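Peroxidase (Cellulomonas bogoriensis 69B4 = DSM 16987, PDB 6QZO) probably acts as a haem b-dependent peroxidase of the dye-decolourising (DyP) type. Local coordinates at residues R116-H124 / P222-S230; D74-R82 / A93-V103. All coordinates share one frame; numbering follows the deposited sequence.

Contact 1: residues R116-H124 / P222-S230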
# COMPACT_ATOMS: atom_id res chain seq x y z
N ARG A 116 -11.70 31.51 15.44
CA ARG A 116 -11.06 32.13 14.24
C ARG A 116 -9.97 33.11 14.69
O ARG A 116 -8.92 33.18 14.06
CB ARG A 116 -12.06 32.91 13.37
CG ARG A 116 -13.22 32.11 12.80
CD ARG A 116 -14.00 32.90 11.77
NE ARG A 116 -13.77 32.27 10.48
CZ ARG A 116 -12.92 32.70 9.54
NH1 ARG A 116 -12.28 33.86 9.66
NH2 ARG A 116 -12.77 32.00 8.43
N HIS A 117 -10.24 33.84 15.78
CA HIS A 117 -9.34 34.85 16.39
C HIS A 117 -8.04 34.21 16.89
O HIS A 117 -7.08 34.96 17.16
CB HIS A 117 -10.10 35.64 17.48
CG HIS A 117 -10.64 34.80 18.58
ND1 HIS A 117 -9.89 34.51 19.71
CD2 HIS A 117 -11.83 34.17 18.74
CE1 HIS A 117 -10.60 33.72 20.50
NE2 HIS A 117 -11.79 33.49 19.94
N ARG A 118 -7.97 32.87 17.00
CA ARG A 118 -6.75 32.15 17.45
C ARG A 118 -5.98 31.58 16.26
O ARG A 118 -4.90 31.02 16.47
CB ARG A 118 -7.09 31.06 18.47
CG ARG A 118 -7.72 31.59 19.75
CD ARG A 118 -6.72 32.23 20.69
NE ARG A 118 -7.21 32.19 22.06
CZ ARG A 118 -7.53 33.24 22.82
NH1 ARG A 118 -7.38 34.48 22.34
NH2 ARG A 118 -7.99 33.06 24.04
N ALA A 119 -6.50 31.74 15.04
CA ALA A 119 -5.85 31.27 13.79
C ALA A 119 -4.56 32.05 13.57
O ALA A 119 -4.59 33.28 13.55
CB ALA A 119 -6.78 31.45 12.60
N PRO A 120 -3.40 31.40 13.39
CA PRO A 120 -2.21 32.11 12.89
C PRO A 120 -2.46 32.66 11.48
O PRO A 120 -3.31 32.12 10.78
CB PRO A 120 -1.11 31.04 12.90
CG PRO A 120 -1.85 29.71 12.92
CD PRO A 120 -3.15 29.97 13.66
N ALA A 121 -1.76 33.73 11.11
CA ALA A 121 -1.88 34.43 9.81
C ALA A 121 -1.65 33.46 8.64
O ALA A 121 -2.21 33.68 7.55
CB ALA A 121 -0.89 35.57 9.75
N TRP A 122 -0.86 32.40 8.85
CA TRP A 122 -0.47 31.45 7.77
C TRP A 122 -1.46 30.27 7.65
O TRP A 122 -1.22 29.43 6.80
CB TRP A 122 0.97 30.98 7.98
CG TRP A 122 1.30 30.49 9.35
CD1 TRP A 122 2.05 31.13 10.29
CD2 TRP A 122 0.94 29.22 9.93
NE1 TRP A 122 2.17 30.36 11.42
CE2 TRP A 122 1.51 29.18 11.22
CE3 TRP A 122 0.18 28.12 9.49
CZ2 TRP A 122 1.34 28.09 12.07
CZ3 TRP A 122 0.02 27.05 10.33
CH2 TRP A 122 0.58 27.04 11.61
N LEU A 123 -2.53 30.21 8.42
CA LEU A 123 -3.48 29.06 8.37
C LEU A 123 -4.56 29.36 7.32
O LEU A 123 -5.64 29.86 7.70
CB LEU A 123 -4.11 28.79 9.74
CG LEU A 123 -5.02 27.57 9.78
CD1 LEU A 123 -4.26 26.35 9.30
CD2 LEU A 123 -5.57 27.34 11.18
N HIS A 124 -4.24 29.06 6.06
CA HIS A 124 -5.11 29.29 4.88
C HIS A 124 -4.54 28.46 3.73
O HIS A 124 -3.36 28.11 3.75
CB HIS A 124 -5.19 30.79 4.54
CG HIS A 124 -3.87 31.41 4.21
ND1 HIS A 124 -3.16 31.07 3.09
CD2 HIS A 124 -3.12 32.32 4.85
CE1 HIS A 124 -2.02 31.74 3.05
NE2 HIS A 124 -1.97 32.51 4.12
N PRO A 222 0.04 32.97 17.90
CA PRO A 222 -0.78 32.63 19.07
C PRO A 222 -0.14 31.61 20.02
O PRO A 222 0.53 30.72 19.56
CB PRO A 222 -2.05 32.06 18.41
CG PRO A 222 -1.53 31.35 17.17
CD PRO A 222 -0.32 32.17 16.72
N GLY A 223 -0.38 31.78 21.33
CA GLY A 223 0.28 31.05 22.42
C GLY A 223 0.01 29.56 22.39
O GLY A 223 0.87 28.80 22.86
N TRP A 224 -1.14 29.15 21.86
CA TRP A 224 -1.57 27.72 21.85
C TRP A 224 -0.67 26.86 20.94
O TRP A 224 -0.71 25.62 21.09
CB TRP A 224 -3.04 27.59 21.45
CG TRP A 224 -3.34 27.84 20.00
CD1 TRP A 224 -3.75 29.01 19.44
CD2 TRP A 224 -3.30 26.88 18.92
NE1 TRP A 224 -3.95 28.86 18.10
CE2 TRP A 224 -3.69 27.56 17.75
CE3 TRP A 224 -3.00 25.52 18.83
CZ2 TRP A 224 -3.79 26.93 16.51
CZ3 TRP A 224 -3.08 24.90 17.60
CH2 TRP A 224 -3.47 25.59 16.46
N LEU A 225 0.10 27.47 20.04
CA LEU A 225 0.98 26.73 19.09
C LEU A 225 2.38 26.49 19.67
O LEU A 225 3.20 25.92 18.92
CB LEU A 225 1.08 27.52 17.78
CG LEU A 225 0.11 27.09 16.70
CD1 LEU A 225 0.26 28.02 15.52
CD2 LEU A 225 0.33 25.65 16.26
N THR A 226 2.66 26.84 20.93
CA THR A 226 3.95 26.53 21.59
C THR A 226 4.23 25.03 21.48
O THR A 226 3.37 24.25 21.93
CB THR A 226 3.97 26.87 23.08
OG1 THR A 226 3.44 28.18 23.24
CG2 THR A 226 5.37 26.77 23.66
N GLY A 227 5.41 24.65 20.96
CA GLY A 227 5.82 23.25 20.74
C GLY A 227 5.25 22.70 19.43
O GLY A 227 5.54 21.52 19.09
N GLY A 228 4.47 23.52 18.72
CA GLY A 228 3.74 23.13 17.51
C GLY A 228 4.45 23.62 16.26
O GLY A 228 5.60 24.10 16.34
N THR A 229 3.77 23.51 15.12
CA THR A 229 4.37 23.76 13.80
C THR A 229 3.22 23.90 12.79
O THR A 229 2.05 23.89 13.22
CB THR A 229 5.37 22.64 13.45
OG1 THR A 229 6.11 23.00 12.27
CG2 THR A 229 4.70 21.30 13.24
N SER A 230 3.58 24.08 11.53
CA SER A 230 2.65 24.08 10.38
C SER A 230 3.00 22.89 9.50
O SER A 230 4.17 22.47 9.51
CB SER A 230 2.72 25.37 9.62
OG SER A 230 3.94 25.46 8.91
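The indole of W122 is covered on both faces: S230 CB presses on one, in a CH-pi contact 3.6 Å from the centroid of the six-membered ring and 26° off its normal, while CB of P120, from its own segment, rests near the rim of the opposite one. At the benzo end, W122 CZ2 meets L225 CD1 at 3.6 Å. The second indole, W224, is used at its edge, while L225 CG, from its own segment, lies over one face near the rim. W224 NE1 donates to the carbonyl O of R118 over 2.9 Å with an N-H...O angle of 173°, and the acceptor lies almost in the ring plane; seen from the carbonyl, the donor stands well out of the C=O plane. With CG between the backbone N and the carbonyl carbon (chi1 73°), the ring is brought to the R118 carbonyl, and the rotation about the next bond presents its N-H edge. A phenylalanine in place of W224 would probably leave the R118 carbonyl without this donor and the 116-124 loop less firmly tied. P120 and P222 cross nearly at right angles, CB to CD 4.1 Å, and P120 CG reaches L225 CD1 at 3.8 Å. S230 OG bonds to Q332 O, and the R118 guanidinium forms a salt bridge with the C-terminal carboxylate of G383. The contact joins the two ferredoxin-like halves, the loop between helix 107-113 and strand 143-149 in the first to the turns that lead into strand 229-238 in the second; A365 of strand 356-366 touches both indoles, helix 335-338 packs on W122 and helix 378-381 on W224.

Contact 2: residues D74-R82 / A93-V103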
# COMPACT_ATOMS: atom_id res chain seq x y z
N ASP A 74 -7.00 6.99 22.11
CA ASP A 74 -6.70 5.99 21.04
C ASP A 74 -5.22 6.10 20.65
O ASP A 74 -4.58 5.06 20.48
CB ASP A 74 -7.62 6.16 19.84
CG ASP A 74 -9.03 5.62 20.07
OD1 ASP A 74 -9.21 4.85 21.03
OD2 ASP A 74 -9.94 5.98 19.27
N ILE A 75 -4.69 7.31 20.52
CA ILE A 75 -3.26 7.52 20.17
C ILE A 75 -2.39 6.94 21.29
O ILE A 75 -1.43 6.22 20.98
CB ILE A 75 -2.95 9.01 19.93
CG1 ILE A 75 -3.69 9.55 18.71
CG2 ILE A 75 -1.45 9.22 19.79
CD1 ILE A 75 -3.65 11.06 18.61
N GLU A 76 -2.71 7.23 22.55
CA GLU A 76 -1.88 6.80 23.70
C GLU A 76 -1.87 5.27 23.77
O GLU A 76 -0.82 4.69 24.12
CB GLU A 76 -2.38 7.43 25.01
CG GLU A 76 -2.05 8.91 25.13
CD GLU A 76 -2.48 9.59 26.43
OE1 GLU A 76 -3.06 8.92 27.28
OE2 GLU A 76 -2.11 10.75 26.63
N ARG A 77 -3.00 4.64 23.44
CA ARG A 77 -3.17 3.16 23.46
C ARG A 77 -2.51 2.51 22.24
O ARG A 77 -1.65 1.64 22.44
CB ARG A 77 -4.65 2.80 23.50
CG ARG A 77 -5.22 2.80 24.90
CD ARG A 77 -6.70 3.09 24.96
NE ARG A 77 -7.10 3.01 26.35
CZ ARG A 77 -7.26 1.87 27.01
NH1 ARG A 77 -7.12 0.71 26.41
NH2 ARG A 77 -7.61 1.90 28.28
N LEU A 78 -2.92 2.88 21.04
CA LEU A 78 -2.47 2.19 19.78
C LEU A 78 -0.94 2.27 19.68
O LEU A 78 -0.32 1.24 19.39
CB LEU A 78 -3.17 2.81 18.56
CG LEU A 78 -4.68 2.58 18.47
CD1 LEU A 78 -5.31 3.49 17.41
CD2 LEU A 78 -5.00 1.13 18.15
N THR A 79 -0.34 3.42 20.01
CA THR A 79 1.13 3.67 19.87
C THR A 79 1.92 2.83 20.89
O THR A 79 3.14 2.67 20.67
CB THR A 79 1.47 5.16 19.97
OG1 THR A 79 1.01 5.64 21.23
CG2 THR A 79 0.85 5.97 18.86
N THR A 80 1.27 2.29 21.92
CA THR A 80 1.91 1.43 22.96
C THR A 80 1.46 -0.02 22.77
O THR A 80 1.78 -0.85 23.64
CB THR A 80 1.64 1.96 24.37
OG1 THR A 80 0.23 1.99 24.60
CG2 THR A 80 2.23 3.34 24.59
N GLY A 81 0.79 -0.31 21.66
CA GLY A 81 0.37 -1.67 21.30
C GLY A 81 -0.77 -2.16 22.18
O GLY A 81 -0.86 -3.39 22.43
N ARG A 82 -1.62 -1.24 22.66
CA ARG A 82 -2.87 -1.57 23.38
C ARG A 82 -4.03 -1.23 22.46
O ARG A 82 -3.95 -0.26 21.70
CB ARG A 82 -2.99 -0.82 24.71
CG ARG A 82 -1.93 -1.17 25.75
CD ARG A 82 -2.05 -0.24 26.97
NE ARG A 82 -1.76 1.16 26.63
CZ ARG A 82 -2.22 2.23 27.28
NH1 ARG A 82 -3.03 2.12 28.33
NH2 ARG A 82 -1.85 3.43 26.87
N ALA A 93 -3.92 -4.67 17.10
CA ALA A 93 -3.31 -3.51 17.80
C ALA A 93 -2.02 -3.90 18.51
O ALA A 93 -1.25 -3.02 18.83
CB ALA A 93 -4.29 -2.92 18.78
N LEU A 94 -1.78 -5.19 18.76
CA LEU A 94 -0.76 -5.67 19.72
C LEU A 94 0.64 -5.39 19.20
O LEU A 94 1.58 -5.43 20.02
CB LEU A 94 -0.98 -7.16 19.98
CG LEU A 94 -2.32 -7.50 20.61
CD1 LEU A 94 -2.35 -8.96 21.04
CD2 LEU A 94 -2.63 -6.60 21.80
N VAL A 95 0.81 -5.12 17.90
CA VAL A 95 2.14 -4.87 17.28
C VAL A 95 2.23 -3.39 16.94
O VAL A 95 1.68 -2.96 15.93
CB VAL A 95 2.37 -5.77 16.06
CG1 VAL A 95 3.70 -5.47 15.35
CG2 VAL A 95 2.29 -7.24 16.44
N PRO A 96 2.88 -2.55 17.79
CA PRO A 96 2.89 -1.11 17.58
C PRO A 96 3.68 -0.68 16.33
O PRO A 96 3.28 0.27 15.72
CB PRO A 96 3.48 -0.55 18.88
CG PRO A 96 4.34 -1.68 19.39
CD PRO A 96 3.60 -2.95 19.01
N ALA A 97 4.80 -1.35 16.03
CA ALA A 97 5.58 -1.12 14.79
C ALA A 97 5.89 0.38 14.60
O ALA A 97 5.68 0.89 13.48
CB ALA A 97 4.81 -1.67 13.61
N ALA A 98 6.37 1.04 15.65
CA ALA A 98 6.78 2.47 15.65
C ALA A 98 5.61 3.39 15.28
O ALA A 98 5.87 4.48 14.76
CB ALA A 98 7.96 2.66 14.73
N LEU A 99 4.37 2.99 15.55
CA LEU A 99 3.17 3.79 15.18
C LEU A 99 3.32 5.20 15.76
O LEU A 99 3.64 5.30 16.96
CB LEU A 99 1.90 3.14 15.73
CG LEU A 99 0.59 3.87 15.40
CD1 LEU A 99 0.39 3.95 13.89
CD2 LEU A 99 -0.59 3.15 16.04
N THR A 100 3.08 6.23 14.93
CA THR A 100 2.82 7.63 15.33
C THR A 100 1.52 8.11 14.69
O THR A 100 1.19 7.63 13.58
CB THR A 100 3.97 8.58 14.93
OG1 THR A 100 4.11 8.59 13.51
CG2 THR A 100 5.28 8.22 15.57
N VAL A 101 0.81 9.00 15.39
CA VAL A 101 -0.34 9.78 14.86
C VAL A 101 0.01 11.24 15.13
O VAL A 101 0.33 11.54 16.30
CB VAL A 101 -1.66 9.39 15.54
CG1 VAL A 101 -2.85 10.16 14.97
CG2 VAL A 101 -1.91 7.90 15.44
N THR A 102 0.03 12.07 14.09
CA THR A 102 0.26 13.53 14.18
C THR A 102 -1.05 14.21 13.80
O THR A 102 -1.58 13.87 12.70
CB THR A 102 1.42 13.95 13.28
OG1 THR A 102 2.55 13.08 13.50
CG2 THR A 102 1.83 15.39 13.48
N VAL A 103 -1.57 15.07 14.69
CA VAL A 103 -2.88 15.77 14.49
C VAL A 103 -2.60 17.19 14.01
O VAL A 103 -1.81 17.90 14.66
CB VAL A 103 -3.71 15.80 15.78
CG1 VAL A 103 -5.10 16.37 15.56
CG2 VAL A 103 -3.79 14.41 16.41
O HOH W 1 1.25 -5.00 22.56
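I75 packs its outer branch on V101, CG1 to V101 CB at 3.8 Å, and carries CD1 on to V103 CG2, so that one helix residue spans two strand residues on the same face. Other apolar contacts follow toward the helix end: L78 CB meets L99 CD2 at 3.6 Å, and L78 CD2 faces A93 CB.

T79 CG2 rests against L99 O at 3.4 Å, a methyl-to-carbonyl contact, while OG1, placed between the backbone N and the carbonyl carbon (chi1 59°), bonds back to I75 O at 2.5 Å. P96 CB packs on T79 O at 3.7 Å.

Backbone packing takes over at G81, the C' residue of a Schellman motif ending the helix. Its CA approaches A93 O at 3.2 Å in a CA-H...O contact, and L94 CA returns one to G81 O; a CB on G81 would come tight against L94 O and P96 CD. A water bridges the two segments, donating to G81 O at 2.7 Å and to L94 O.

Helix 61-78 thereby lies on strand 100-105, an outermost strand of the four-stranded antiparallel sheet (order 2-3-1-4) of the ferredoxin-like first half, beside strand 143-149. Helix 152-165 touches L78 and A93, and P188 of the second subunit packs on L94.

How the contacts relate
The two contacts illustrate how a fold made of two related halves is held both within a half and between halves. Contact 2 is local, joining a helix to a strand a short way along the chain inside the N-terminal family region, and it closes before contact 1 opens. Contact 1 is long-range, tying that region to the C-terminal one. Their centres lie 26 Å apart, and their nearest atoms, about 7 Å apart, do not touch. Neither forms the haem site: the side chain of S230 in contact 1 is about 12 Å from the haem and from that of F328, a haem-binding residue, whereas contact 2 lies away from the haem site.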